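Local coordinates for ABC transporter ATP-binding/permease protein Rv1747 (Mycobacterium tuberculosis, PDB 6CCD), which takes part in ATP-driven translocation of an unknown substrate across the membrane, the piece described being its first FHA domain, a phosphothreonine-binding module, at residues P8-R13 and L97-G102; V27-D32 and A47-R52; Q55-A60 and D80-Q85; N67-N72 and V87-P92. All coordinates share one frame; numbering follows the deposited sequence. Where two conformers were deposited one is given.

Contact 1. Residues P8-R13 and L97-G102; sequences PVLTVR and LDFEVG
Leu97 meets Arg13 with its backbone, Leu97 CA lying 3.7 Å from Arg13 O, while its side chain packs on Leu49 of the facing sheet. At Asp98 both backbone polar atoms pair with Arg13, Arg13 N to Asp98 O at 2.8 Å; a water lies within bonding distance of Arg13 O and Asp98 OD2 and may bridge them. Phe99 follows on the inward face with Leu10, Val12 and Val101. Val12 CG2 meets its ring at the edge, in plane, 4.0 Å from Phe99 CD1. This is an antiparallel ladder (strand axes 159° apart) between the first strand of the FHA beta-sandwich and its last, 96-101. Glu100 lies on the other face beside Thr11, to which it is bonded through N and O. In the Arg13 conformer given, Glu100 OE1 lies at the guanidinium edge, 3.8 Å from Arg13 NH2, a long and therefore doubtful salt bridge; NE of that conformer pairs with Glu18. Val101 is packed tightly: its CG1 lies 3.5 Å from Pro8 CG, the two side chains running side by side. On its other branch, Val101 CG2 approaches Leu10 CD1 at 4.2 Å. Gly102 N, finally, donates almost straight to Val9 O (2.9 Å, 173° at the hydrogen).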
loop_
_atom_site.group_PDB
_atom_site.type_symbol
_atom_site.label_atom_id
_atom_site.label_comp_id
_atom_site.label_asym_id
_atom_site.label_seq_id
_atom_site.Cartn_x
_atom_site.Cartn_y
_atom_site.Cartn_z
ATOM N N PRO A 8 7.154 12.124 8.400
ATOM C CA PRO A 8 7.031 12.423 6.974
ATOM C C PRO A 8 5.704 11.913 6.445
ATOM O O PRO A 8 5.141 10.971 7.001
ATOM C CB PRO A 8 8.195 11.663 6.356
ATOM C CG PRO A 8 8.387 10.480 7.308
ATOM C CD PRO A 8 8.103 11.033 8.673
ATOM N N VAL A 9 5.201 12.545 5.397
ATOM C CA VAL A 9 3.998 12.066 4.737
ATOM C C VAL A 9 4.348 10.891 3.828
ATOM O O VAL A 9 5.513 10.687 3.470
ATOM C CB VAL A 9 3.325 13.185 3.902
ATOM C CG1 VAL A 9 2.882 14.325 4.809
ATOM C CG2 VAL A 9 4.278 13.686 2.825
ATOM N N LEU A 10 3.334 10.123 3.456
ATOM C CA LEU A 10 3.502 9.027 2.519
ATOM C C LEU A 10 2.714 9.301 1.255
ATOM O O LEU A 10 1.502 9.514 1.306
ATOM C CB LEU A 10 3.037 7.707 3.136
ATOM C CG LEU A 10 3.111 6.523 2.177
ATOM C CD1 LEU A 10 4.555 6.114 1.919
ATOM C CD2 LEU A 10 2.273 5.362 2.710
ATOM N N THR A 11 3.407 9.313 0.125
ATOM C CA THR A 11 2.757 9.433 -1.166
ATOM C C THR A 11 2.643 8.055 -1.785
ATOM O O THR A 11 3.606 7.280 -1.787
ATOM C CB THR A 11 3.534 10.382 -2.096
ATOM O OG1 THR A 11 3.477 11.699 -1.545
ATOM C CG2 THR A 11 2.921 10.398 -3.502
ATOM N N VAL A 12 1.448 7.747 -2.261
ATOM C CA VAL A 12 1.163 6.490 -2.934
ATOM C C VAL A 12 0.808 6.770 -4.384
ATOM O O VAL A 12 -0.168 7.467 -4.664
ATOM C CB VAL A 12 -0.006 5.736 -2.268
ATOM C CG1 VAL A 12 -0.227 4.374 -2.960
ATOM C CG2 VAL A 12 0.237 5.583 -0.754
ATOM N N ARG A 13 1.590 6.208 -5.298
ATOM C CA ARG A 13 1.350 6.345 -6.724
ATOM C C ARG A 13 0.852 5.035 -7.314
ATOM O O ARG A 13 1.539 4.011 -7.251
ATOM C CB ARG A 13 2.627 6.786 -7.438
ATOM C CG ARG A 13 2.404 7.317 -8.843
ATOM C CD ARG A 13 3.602 8.141 -9.306
ATOM N NE ARG A 13 3.957 9.166 -8.322
ATOM C CZ ARG A 13 5.017 9.099 -7.521
ATOM N NH1 ARG A 13 5.838 8.058 -7.589
ATOM N NH2 ARG A 13 5.255 10.075 -6.655
ATOM N N LEU A 97 2.091 -0.654 -6.707
ATOM C CA LEU A 97 2.027 0.562 -5.897
ATOM C C LEU A 97 3.437 1.117 -5.692
ATOM O O LEU A 97 4.343 0.388 -5.310
ATOM C CB LEU A 97 1.377 0.284 -4.532
ATOM C CG LEU A 97 0.017 -0.403 -4.524
ATOM C CD1 LEU A 97 -0.345 -0.782 -3.088
ATOM C CD2 LEU A 97 -1.062 0.471 -5.157
ATOM N N ASP A 98 3.614 2.404 -5.953
ATOM C CA ASP A 98 4.878 3.074 -5.700
ATOM C C ASP A 98 4.739 3.946 -4.464
ATOM O O ASP A 98 3.858 4.801 -4.407
ATOM C CB ASP A 98 5.301 3.928 -6.896
ATOM C CG ASP A 98 5.798 3.097 -8.056
ATOM O OD1 ASP A 98 6.532 2.124 -7.802
ATOM O OD2 ASP A 98 5.458 3.416 -9.218
ATOM N N PHE A 99 5.605 3.726 -3.481
ATOM C CA PHE A 99 5.564 4.496 -2.243
ATOM C C PHE A 99 6.692 5.505 -2.214
ATOM O O PHE A 99 7.814 5.201 -2.614
ATOM C CB PHE A 99 5.678 3.585 -1.018
ATOM C CG PHE A 99 4.572 2.589 -0.888
ATOM C CD1 PHE A 99 3.257 3.004 -0.807
ATOM C CD2 PHE A 99 4.849 1.234 -0.807
ATOM C CE1 PHE A 99 2.236 2.093 -0.671
ATOM C CE2 PHE A 99 3.834 0.321 -0.661
ATOM C CZ PHE A 99 2.526 0.746 -0.598
ATOM N N GLU A 100 6.414 6.707 -1.729
ATOM C CA GLU A 100 7.498 7.663 -1.554
ATOM C C GLU A 100 7.303 8.411 -0.246
ATOM O O GLU A 100 6.210 8.873 0.053
ATOM C CB GLU A 100 7.566 8.607 -2.753
ATOM C CG GLU A 100 8.104 9.988 -2.472
ATOM C CD GLU A 100 8.089 10.854 -3.721
ATOM O OE1 GLU A 100 8.527 10.348 -4.778
ATOM O OE2 GLU A 100 7.645 12.025 -3.650
ATOM N N VAL A 101 8.362 8.486 0.549
ATOM C CA VAL A 101 8.283 9.096 1.869
ATOM C C VAL A 101 8.837 10.512 1.848
ATOM O O VAL A 101 9.955 10.725 1.382
ATOM C CB VAL A 101 9.070 8.289 2.909
ATOM C CG1 VAL A 101 8.943 8.937 4.265
ATOM C CG2 VAL A 101 8.580 6.844 2.956
ATOM N N GLY A 102 8.070 11.475 2.360
ATOM C CA GLY A 102 8.546 12.846 2.444
ATOM C C GLY A 102 8.151 13.665 1.227
ATOM O O GLY A 102 7.629 13.127 0.256
HETATM O O HOH W 1 2.658 3.563 -9.946
#

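Contact 2. Residues V27-D32 and A47-R52; sequences VVVGRD and AHLLLR. With SO4 (sulfate ion), chain B.
A classic beta bulge, in which His48 and Leu49 both face Val29, closes the ladder of strands 27-30 and 49-54 where an FHA domain forms its phosphothreonine-binding loops. The evidence is one carbonyl gripped twice: Val29 O accepts from His48 N at 2.8 Å, a bent bond (131° at the hydrogen), and from Leu49 N at 2.9 Å, a straighter one (168°). His48 CB sits 3.3 Å from Val29 O, yet CG is anti to the backbone N (chi1 -165°) and the ring leads away from strand 27-30. Beyond the bulge the register is regular and antiparallel, with Val27 and Leu51 bonded through both their N and O atoms. On the buried face Val29 CG2 lies 3.8 Å from Leu51 CD1, the two side chains crossing, and Leu97 and Phe99 of the other sheet pack over this row. On the outer face Val28 splits its branches, CG1 to Ala47 CB at 3.9 Å and CG2 to Leu50 CD2 at 3.8 Å. Gly30-Arg31 and His48 probably correspond to the Gly-Arg and Ser-x-x-His signatures of FHA domains. A sulfate ion, probably from the crystallisation liquor, is held by Arg46 N and Arg31, consistent with a phosphate position; Arg31 NH1 donates to sulfate O4 at 2.7 Å.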
loop_
_atom_site.group_PDB
_atom_site.type_symbol
_atom_site.label_atom_id
_atom_site.label_comp_id
_atom_site.label_asym_id
_atom_site.label_seq_id
_atom_site.Cartn_x
_atom_site.Cartn_y
_atom_site.Cartn_z
ATOM N N VAL A 27 -4.554 3.958 6.416
ATOM C CA VAL A 27 -4.993 4.146 5.030
ATOM C C VAL A 27 -5.422 2.804 4.437
ATOM O O VAL A 27 -4.704 1.827 4.572
ATOM C CB VAL A 27 -3.868 4.738 4.169
ATOM C CG1 VAL A 27 -4.328 4.981 2.745
ATOM C CG2 VAL A 27 -3.344 6.033 4.788
ATOM N N VAL A 28 -6.571 2.760 3.770
ATOM C CA VAL A 28 -7.019 1.527 3.124
ATOM C C VAL A 28 -6.752 1.532 1.618
ATOM O O VAL A 28 -7.153 2.462 0.894
ATOM C CB VAL A 28 -8.518 1.283 3.357
ATOM C CG1 VAL A 28 -8.971 0.016 2.624
ATOM C CG2 VAL A 28 -8.807 1.185 4.856
ATOM N N VAL A 29 -6.054 0.491 1.165
ATOM C CA VAL A 29 -5.853 0.192 -0.248
ATOM C C VAL A 29 -6.692 -1.023 -0.598
ATOM O O VAL A 29 -6.598 -2.049 0.064
ATOM C CB VAL A 29 -4.377 -0.135 -0.587
ATOM C CG1 VAL A 29 -4.212 -0.406 -2.097
ATOM C CG2 VAL A 29 -3.450 0.970 -0.144
ATOM N N GLY A 30 -7.523 -0.930 -1.627
ATOM C CA GLY A 30 -8.272 -2.105 -2.016
ATOM C C GLY A 30 -9.316 -1.843 -3.076
ATOM O O GLY A 30 -9.394 -0.752 -3.640
ATOM N N ARG A 31 -10.125 -2.865 -3.324
ATOM C CA ARG A 31 -11.143 -2.834 -4.364
ATOM C C ARG A 31 -12.387 -2.061 -3.944
ATOM O O ARG A 31 -13.245 -1.746 -4.779
ATOM C CB ARG A 31 -11.536 -4.269 -4.744
ATOM C CG ARG A 31 -11.725 -4.475 -6.233
ATOM C CD ARG A 31 -12.189 -5.896 -6.558
ATOM N NE ARG A 31 -13.564 -6.150 -6.115
ATOM C CZ ARG A 31 -13.879 -6.872 -5.044
ATOM N NH1 ARG A 31 -12.923 -7.422 -4.301
ATOM N NH2 ARG A 31 -15.151 -7.052 -4.714
ATOM N N ASP A 32 -12.497 -1.753 -2.653
ATOM C CA ASP A 32 -13.695 -1.083 -2.153
ATOM C C ASP A 32 -13.871 0.279 -2.795
ATOM O O ASP A 32 -12.898 1.028 -2.962
ATOM C CB ASP A 32 -13.648 -0.922 -0.627
ATOM C CG ASP A 32 -15.024 -0.674 -0.047
ATOM O OD1 ASP A 32 -15.721 -1.659 0.268
ATOM O OD2 ASP A 32 -15.421 0.501 0.044
ATOM N N ALA A 47 -10.669 -4.508 1.197
ATOM C CA ALA A 47 -9.706 -3.791 2.040
ATOM C C ALA A 47 -8.433 -4.618 2.053
ATOM O O ALA A 47 -8.223 -5.420 2.950
ATOM C CB ALA A 47 -10.241 -3.583 3.454
ATOM N N HIS A 48 -7.607 -4.432 1.029
ATOM C CA HIS A 48 -6.501 -5.336 0.736
ATOM C C HIS A 48 -5.258 -5.042 1.590
ATOM O O HIS A 48 -4.657 -5.958 2.173
ATOM C CB HIS A 48 -6.171 -5.239 -0.773
ATOM C CG HIS A 48 -5.304 -6.343 -1.285
ATOM N ND1 HIS A 48 -5.808 -7.418 -1.989
ATOM C CD2 HIS A 48 -3.965 -6.542 -1.201
ATOM C CE1 HIS A 48 -4.819 -8.231 -2.319
ATOM N NE2 HIS A 48 -3.689 -7.728 -1.849
ATOM N N LEU A 49 -4.868 -3.769 1.650
ATOM C CA LEU A 49 -3.756 -3.326 2.489
ATOM C C LEU A 49 -4.183 -2.259 3.479
ATOM O O LEU A 49 -5.071 -1.462 3.178
ATOM C CB LEU A 49 -2.629 -2.728 1.650
ATOM C CG LEU A 49 -1.974 -3.545 0.554
ATOM C CD1 LEU A 49 -0.863 -2.694 -0.029
ATOM C CD2 LEU A 49 -1.418 -4.873 1.122
ATOM N N LEU A 50 -3.515 -2.220 4.629
ATOM C CA LEU A 50 -3.550 -1.046 5.498
ATOM C C LEU A 50 -2.199 -0.371 5.434
ATOM O O LEU A 50 -1.173 -1.035 5.571
ATOM C CB LEU A 50 -3.883 -1.434 6.943
ATOM C CG LEU A 50 -5.244 -2.119 7.083
ATOM C CD1 LEU A 50 -5.468 -2.554 8.524
ATOM C CD2 LEU A 50 -6.349 -1.176 6.615
ATOM N N LEU A 51 -2.182 0.944 5.237
ATOM C CA LEU A 51 -0.925 1.689 5.334
ATOM C C LEU A 51 -0.944 2.507 6.612
ATOM O O LEU A 51 -1.955 3.115 6.925
ATOM C CB LEU A 51 -0.722 2.617 4.130
ATOM C CG LEU A 51 -1.049 2.015 2.761
ATOM C CD1 LEU A 51 -0.847 3.048 1.650
ATOM C CD2 LEU A 51 -0.184 0.770 2.505
ATOM N N ARG A 52 0.159 2.545 7.347
ATOM C CA ARG A 52 0.150 3.315 8.590
ATOM C C ARG A 52 1.550 3.621 9.058
ATOM O O ARG A 52 2.508 2.946 8.676
ATOM C CB ARG A 52 -0.610 2.575 9.691
ATOM C CG ARG A 52 0.139 1.357 10.247
ATOM C CD ARG A 52 -0.797 0.424 11.036
ATOM N NE ARG A 52 -1.528 1.062 12.139
ATOM C CZ ARG A 52 -1.215 0.936 13.425
ATOM N NH1 ARG A 52 -0.170 0.209 13.787
ATOM N NH2 ARG A 52 -1.957 1.530 14.352
HETATM S S SO4 B . -13.358 -9.388 -0.855
HETATM O O1 SO4 B . -13.035 -8.632 0.350
HETATM O O2 SO4 B . -12.802 -10.738 -0.729
HETATM O O3 SO4 B . -14.805 -9.463 -1.084
HETATM O O4 SO4 B . -12.752 -8.721 -1.997
#

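Contact 3. Residues Q55-A60 and D80-Q85; sequences QGRWVA and DIYDAQ
Arg57 of strand 57-62 reaches Asp80 and Tyr82 at the outer edge of the FHA sandwich, where strand 78-81 ends the mixed sheet. From CB, which points toward segment 80-85, CG takes the crowded position between the backbone N and the carbonyl carbon (chi1 74°). Arg57 CD then passes Asp80 OD1 at 3.2 Å, and the chain bends at chi3. NE and CZ come next to the tyrosine: Tyr82 CE1 stands 3.2 Å above the guanidinium plane of Arg57, over its centre. Since ring and guanidinium planes are 63° apart, this is no parallel stack. At the tip, Arg57 NH2 points to Asp80 OD1 at 3.3 Å, a salt bridge whose hydrogen bond is weak by length though nearly straight (173° at the hydrogen). Tyr82 OH, 2.8 Å from Arg57 NH2, lies over the face, and the angle is too poor for a hydrogen bond. Two conformers of Arg57 were deposited; the contacts of its tip hold for the one described and are to that extent doubtful.

Asp80 OD1 also touches Val59 CG1. Beneath these surface groups Ile81 N donates to Trp58 O at 2.9 Å. On the return side a water is inserted, accepting from Trp58 N (2.9 Å) and donating to Ile81 O (2.6 Å), where the strands part before the turn through Tyr82 and Asp83. Trp58 NE1 is satisfied by Pro8 O. Facing inward, Ile81 passes over the Trp58 carbonyl to place Ile81 CD1 4.2 Å from Ala60 CB.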
loop_
_atom_site.group_PDB
_atom_site.type_symbol
_atom_site.label_atom_id
_atom_site.label_comp_id
_atom_site.label_asym_id
_atom_site.label_seq_id
_atom_site.Cartn_x
_atom_site.Cartn_y
_atom_site.Cartn_z
ATOM N N GLN A 55 5.851 3.016 14.984
ATOM C CA GLN A 55 7.205 2.846 15.496
ATOM C C GLN A 55 8.216 3.493 14.559
ATOM O O GLN A 55 9.194 2.866 14.133
ATOM C CB GLN A 55 7.507 1.358 15.696
ATOM C CG GLN A 55 6.586 0.709 16.742
ATOM C CD GLN A 55 6.737 -0.811 16.818
ATOM O OE1 GLN A 55 7.704 -1.318 17.376
ATOM N NE2 GLN A 55 5.772 -1.538 16.251
ATOM N N GLY A 56 7.934 4.738 14.185
ATOM C CA GLY A 56 8.896 5.546 13.464
ATOM C C GLY A 56 9.016 5.341 11.968
ATOM O O GLY A 56 9.879 5.949 11.335
ATOM N N ARG A 57 8.155 4.507 11.394
ATOM C CA ARG A 57 8.219 4.256 9.960
ATOM C C ARG A 57 6.856 3.950 9.356
ATOM O O ARG A 57 5.947 3.477 10.045
ATOM C CB ARG A 57 9.162 3.091 9.660
ATOM C CG ARG A 57 8.572 1.733 10.025
ATOM C CD ARG A 57 9.513 0.616 9.663
ATOM N NE ARG A 57 10.819 0.829 10.279
ATOM C CZ ARG A 57 11.707 -0.128 10.500
ATOM N NH1 ARG A 57 12.868 0.170 11.066
ATOM N NH2 ARG A 57 11.434 -1.380 10.152
ATOM N N TRP A 58 6.731 4.213 8.058
ATOM C CA TRP A 58 5.556 3.814 7.306
ATOM C C TRP A 58 5.625 2.330 7.007
ATOM O O TRP A 58 6.695 1.817 6.675
ATOM C CB TRP A 58 5.444 4.605 5.998
ATOM C CG TRP A 58 4.918 5.984 6.198
ATOM C CD1 TRP A 58 5.639 7.141 6.255
ATOM C CD2 TRP A 58 3.546 6.353 6.393
ATOM N NE1 TRP A 58 4.798 8.213 6.475
ATOM C CE2 TRP A 58 3.508 7.753 6.557
ATOM C CE3 TRP A 58 2.346 5.637 6.424
ATOM C CZ2 TRP A 58 2.322 8.448 6.755
ATOM C CZ3 TRP A 58 1.170 6.325 6.636
ATOM C CH2 TRP A 58 1.165 7.720 6.792
ATOM N N VAL A 59 4.492 1.639 7.129
ATOM C CA VAL A 59 4.422 0.244 6.721
ATOM C C VAL A 59 3.207 -0.022 5.845
ATOM O O VAL A 59 2.176 0.621 5.993
ATOM C CB VAL A 59 4.384 -0.715 7.937
ATOM C CG1 VAL A 59 5.712 -0.693 8.659
ATOM C CG2 VAL A 59 3.238 -0.354 8.893
ATOM N N ALA A 60 3.350 -0.967 4.921
ATOM C CA ALA A 60 2.221 -1.505 4.174
ATOM C C ALA A 60 1.919 -2.895 4.703
ATOM O O ALA A 60 2.777 -3.765 4.668
ATOM C CB ALA A 60 2.520 -1.565 2.681
ATOM N N ASP A 80 8.173 -2.752 4.995
ATOM C CA ASP A 80 8.665 -1.544 5.648
ATOM C C ASP A 80 9.068 -0.529 4.571
ATOM O O ASP A 80 9.805 -0.849 3.637
ATOM C CB ASP A 80 9.844 -1.850 6.589
ATOM C CG ASP A 80 9.447 -2.747 7.765
ATOM O OD1 ASP A 80 8.636 -2.323 8.619
ATOM O OD2 ASP A 80 9.953 -3.885 7.841
ATOM N N ILE A 81 8.556 0.689 4.701
ATOM C CA ILE A 81 8.820 1.754 3.741
ATOM C C ILE A 81 9.719 2.838 4.344
ATOM O O ILE A 81 9.233 3.752 5.013
ATOM C CB ILE A 81 7.499 2.401 3.279
ATOM C CG1 ILE A 81 6.482 1.318 2.901
ATOM C CG2 ILE A 81 7.753 3.389 2.148
ATOM C CD1 ILE A 81 5.034 1.831 2.812
ATOM N N TYR A 82 11.019 2.750 4.098
ATOM C CA TYR A 82 11.978 3.688 4.692
ATOM C C TYR A 82 12.122 4.972 3.884
ATOM O O TYR A 82 12.123 6.070 4.440
ATOM C CB TYR A 82 13.348 3.026 4.831
ATOM C CG TYR A 82 13.317 1.775 5.664
ATOM C CD1 TYR A 82 13.424 1.840 7.043
ATOM C CD2 TYR A 82 13.161 0.531 5.073
ATOM C CE1 TYR A 82 13.389 0.697 7.811
ATOM C CE2 TYR A 82 13.122 -0.617 5.833
ATOM C CZ TYR A 82 13.236 -0.529 7.202
ATOM O OH TYR A 82 13.197 -1.677 7.963
ATOM N N ASP A 83 12.261 4.832 2.571
ATOM C CA ASP A 83 12.389 5.998 1.705
ATOM C C ASP A 83 11.524 5.875 0.459
ATOM O O ASP A 83 10.697 6.739 0.170
ATOM C CB ASP A 83 13.841 6.212 1.290
ATOM C CG ASP A 83 14.011 7.431 0.400
ATOM O OD1 ASP A 83 13.798 8.562 0.891
ATOM O OD2 ASP A 83 14.337 7.261 -0.795
ATOM N N ALA A 84 11.732 4.804 -0.287
ATOM C CA ALA A 84 10.979 4.589 -1.510
ATOM C C ALA A 84 10.887 3.098 -1.774
ATOM O O ALA A 84 11.769 2.334 -1.380
ATOM C CB ALA A 84 11.624 5.306 -2.671
ATOM N N GLN A 85 9.821 2.683 -2.442
ATOM C CA GLN A 85 9.523 1.269 -2.535
ATOM C C GLN A 85 8.435 1.014 -3.570
ATOM O O GLN A 85 7.455 1.748 -3.639
ATOM C CB GLN A 85 9.093 0.746 -1.160
ATOM C CG GLN A 85 9.058 -0.745 -1.047
ATOM C CD GLN A 85 10.432 -1.346 -1.170
ATOM O OE1 GLN A 85 10.868 -1.699 -2.265
ATOM N NE2 GLN A 85 11.128 -1.464 -0.047
HETATM O O HOH W 2 8.816 5.734 6.703
#

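Contact 4. Residues N67-N72 and V87-P92; sequences NGLYLN and VHIGNP
The Tyr70 ring has Pro92 over one face and His88 O at its edge, in plane. Pro92 N lies 3.8 Å above the ring plane over its centre, and Pro92 CD makes a CH-pi contact, 4.0 Å from the Tyr70 centroid and 11° off the ring normal. The CE2 side of the ring meets backbone, Tyr70 CE2 being 3.5 Å from Asn91 CA. The His88 ring carries Pro92 O on one face, offset toward its rim, and its ND1 bonds to Gly94 O. Segment 87-92 thus curls back so that the Pro92 ring covers Tyr70 while its carbonyl oxygen lies over His88.

Behind them the backbones pair antiparallel. Tyr70 N donates to His88 O at 2.7 Å, and His88 N returns a bond to Tyr70 O at 3.0 Å. Gly90 N reaches Gly68 O at 3.0 Å from above the carbonyl plane (40° out of it); the same oxygen takes His48 NE2. Asn67 CB rests 3.4 Å from Gly90 O, while Asn67 ND2 bonds to Leu43 O. Asn67-Gly68 corresponds to the Asn-Gly signature of FHA domains, placing this end of the ladder beside the probable phosphopeptide-binding loops.

On the buried face Leu69 CD1 touches Val87 CG2 at 3.9 Å. Strand 69-71 lies between 74-75 and 84-89 in the six-stranded sheet; Leu49 of strand 49-54 packs on Leu69 and Ile89, and strand 96-101 flanks 84-89 on its other side.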
loop_
_atom_site.group_PDB
_atom_site.type_symbol
_atom_site.label_atom_id
_atom_site.label_comp_id
_atom_site.label_asym_id
_atom_site.label_seq_id
_atom_site.Cartn_x
_atom_site.Cartn_y
_atom_site.Cartn_z
ATOM N N ASN A 67 -5.168 -12.653 -2.048
ATOM C CA ASN A 67 -4.109 -12.843 -3.031
ATOM C C ASN A 67 -2.788 -12.136 -2.718
ATOM O O ASN A 67 -1.828 -12.248 -3.474
ATOM C CB ASN A 67 -4.645 -12.429 -4.407
ATOM C CG ASN A 67 -5.692 -13.420 -4.935
ATOM O OD1 ASN A 67 -5.511 -14.633 -4.825
ATOM N ND2 ASN A 67 -6.790 -12.909 -5.482
ATOM N N GLY A 68 -2.735 -11.422 -1.599
ATOM C CA GLY A 68 -1.456 -11.052 -1.019
ATOM C C GLY A 68 -0.730 -9.803 -1.473
ATOM O O GLY A 68 -1.246 -8.991 -2.248
ATOM N N LEU A 69 0.483 -9.665 -0.939
ATOM C CA LEU A 69 1.351 -8.496 -1.076
ATOM C C LEU A 69 2.727 -9.010 -1.432
ATOM O O LEU A 69 3.237 -9.925 -0.769
ATOM C CB LEU A 69 1.406 -7.693 0.231
ATOM C CG LEU A 69 2.461 -6.604 0.433
ATOM C CD1 LEU A 69 2.204 -5.408 -0.500
ATOM C CD2 LEU A 69 2.445 -6.147 1.896
ATOM N N TYR A 70 3.319 -8.441 -2.474
ATOM C CA TYR A 70 4.607 -8.913 -2.972
ATOM C C TYR A 70 5.671 -7.828 -3.017
ATOM O O TYR A 70 5.426 -6.704 -3.478
ATOM C CB TYR A 70 4.446 -9.507 -4.370
ATOM C CG TYR A 70 3.641 -10.782 -4.380
ATOM C CD1 TYR A 70 4.272 -12.019 -4.314
ATOM C CD2 TYR A 70 2.254 -10.752 -4.429
ATOM C CE1 TYR A 70 3.548 -13.194 -4.314
ATOM C CE2 TYR A 70 1.515 -11.927 -4.425
ATOM C CZ TYR A 70 2.176 -13.145 -4.377
ATOM O OH TYR A 70 1.461 -14.317 -4.369
ATOM N N LEU A 71 6.860 -8.184 -2.538
ATOM C CA LEU A 71 8.050 -7.356 -2.679
ATOM C C LEU A 71 9.138 -8.188 -3.367
ATOM O O LEU A 71 9.580 -9.189 -2.814
ATOM C CB LEU A 71 8.532 -6.862 -1.313
ATOM C CG LEU A 71 9.833 -6.053 -1.282
ATOM C CD1 LEU A 71 9.687 -4.740 -2.035
ATOM C CD2 LEU A 71 10.272 -5.792 0.144
ATOM N N ASN A 72 9.546 -7.792 -4.568
ATOM C CA ASN A 72 10.571 -8.540 -5.304
ATOM C C ASN A 72 10.297 -10.044 -5.351
ATOM O O ASN A 72 11.147 -10.851 -4.949
ATOM C CB ASN A 72 11.943 -8.301 -4.682
ATOM C CG ASN A 72 12.260 -6.829 -4.535
ATOM O OD1 ASN A 72 11.988 -6.034 -5.432
ATOM N ND2 ASN A 72 12.829 -6.457 -3.393
ATOM N N VAL A 87 5.780 -2.046 -4.660
ATOM C CA VAL A 87 5.256 -3.363 -4.339
ATOM C C VAL A 87 4.206 -3.752 -5.369
ATOM O O VAL A 87 3.755 -2.912 -6.165
ATOM C CB VAL A 87 4.626 -3.411 -2.926
ATOM C CG1 VAL A 87 5.637 -3.014 -1.865
ATOM C CG2 VAL A 87 3.373 -2.522 -2.864
ATOM N N HIS A 88 3.824 -5.022 -5.363
ATOM C CA HIS A 88 2.686 -5.481 -6.150
ATOM C C HIS A 88 1.678 -6.144 -5.229
ATOM O O HIS A 88 2.054 -6.840 -4.294
ATOM C CB HIS A 88 3.122 -6.465 -7.233
ATOM C CG HIS A 88 4.053 -5.872 -8.239
ATOM N ND1 HIS A 88 3.622 -5.376 -9.450
ATOM C CD2 HIS A 88 5.391 -5.672 -8.206
ATOM C CE1 HIS A 88 4.656 -4.914 -10.128
ATOM N NE2 HIS A 88 5.742 -5.083 -9.396
ATOM N N ILE A 89 0.393 -5.937 -5.498
ATOM C CA ILE A 89 -0.632 -6.648 -4.762
ATOM C C ILE A 89 -1.363 -7.602 -5.697
ATOM O O ILE A 89 -1.501 -7.321 -6.891
ATOM C CB ILE A 89 -1.630 -5.679 -4.104
ATOM C CG1 ILE A 89 -2.101 -4.625 -5.116
ATOM C CG2 ILE A 89 -0.971 -4.968 -2.907
ATOM C CD1 ILE A 89 -3.124 -3.645 -4.519
ATOM N N GLY A 90 -1.817 -8.724 -5.146
ATOM C CA GLY A 90 -2.616 -9.691 -5.896
ATOM C C GLY A 90 -1.808 -10.785 -6.572
ATOM O O GLY A 90 -2.310 -11.878 -6.792
ATOM N N ASN A 91 -0.559 -10.477 -6.901
ATOM C CA ASN A 91 0.327 -11.381 -7.632
ATOM C C ASN A 91 1.642 -10.650 -7.836
ATOM O O ASN A 91 1.674 -9.434 -7.695
ATOM C CB ASN A 91 -0.275 -11.785 -8.992
ATOM C CG ASN A 91 -0.835 -13.205 -8.990
ATOM O OD1 ASN A 91 -0.495 -14.024 -8.132
ATOM N ND2 ASN A 91 -1.698 -13.494 -9.955
ATOM N N PRO A 92 2.725 -11.373 -8.187
ATOM C CA PRO A 92 3.990 -10.684 -8.474
ATOM C C PRO A 92 3.862 -9.671 -9.618
ATOM O O PRO A 92 4.600 -8.683 -9.652
ATOM C CB PRO A 92 4.939 -11.831 -8.865
ATOM C CG PRO A 92 4.044 -12.965 -9.241
ATOM C CD PRO A 92 2.867 -12.835 -8.310
#

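Contacts 1 and 4 are ladders of one antiparallel sheet, joined through neighbouring strands 96-101 and 84-89; the ladders of contacts 2 and 3 belong to the other, joined through 49-54 and 57-62, although segment 80-85 runs on into strand 84-89 of the first. Contact 2 is the most buried, and its leucines pack against Leu97 and Phe99 of contact 1 to form the core between the sheets. Contact 3 is a sheet edge, with a single direct backbone bond, a water bridge and charged groups, about 15 Å from contact 2 between centres. Contact 4 mixes backbone pairing with aromatic and proline packing, and a histidine-to-carbonyl bond ties its binding-loop end to contact 2. At the opposite end, an indole-to-carbonyl bond joins contacts 3 and 1.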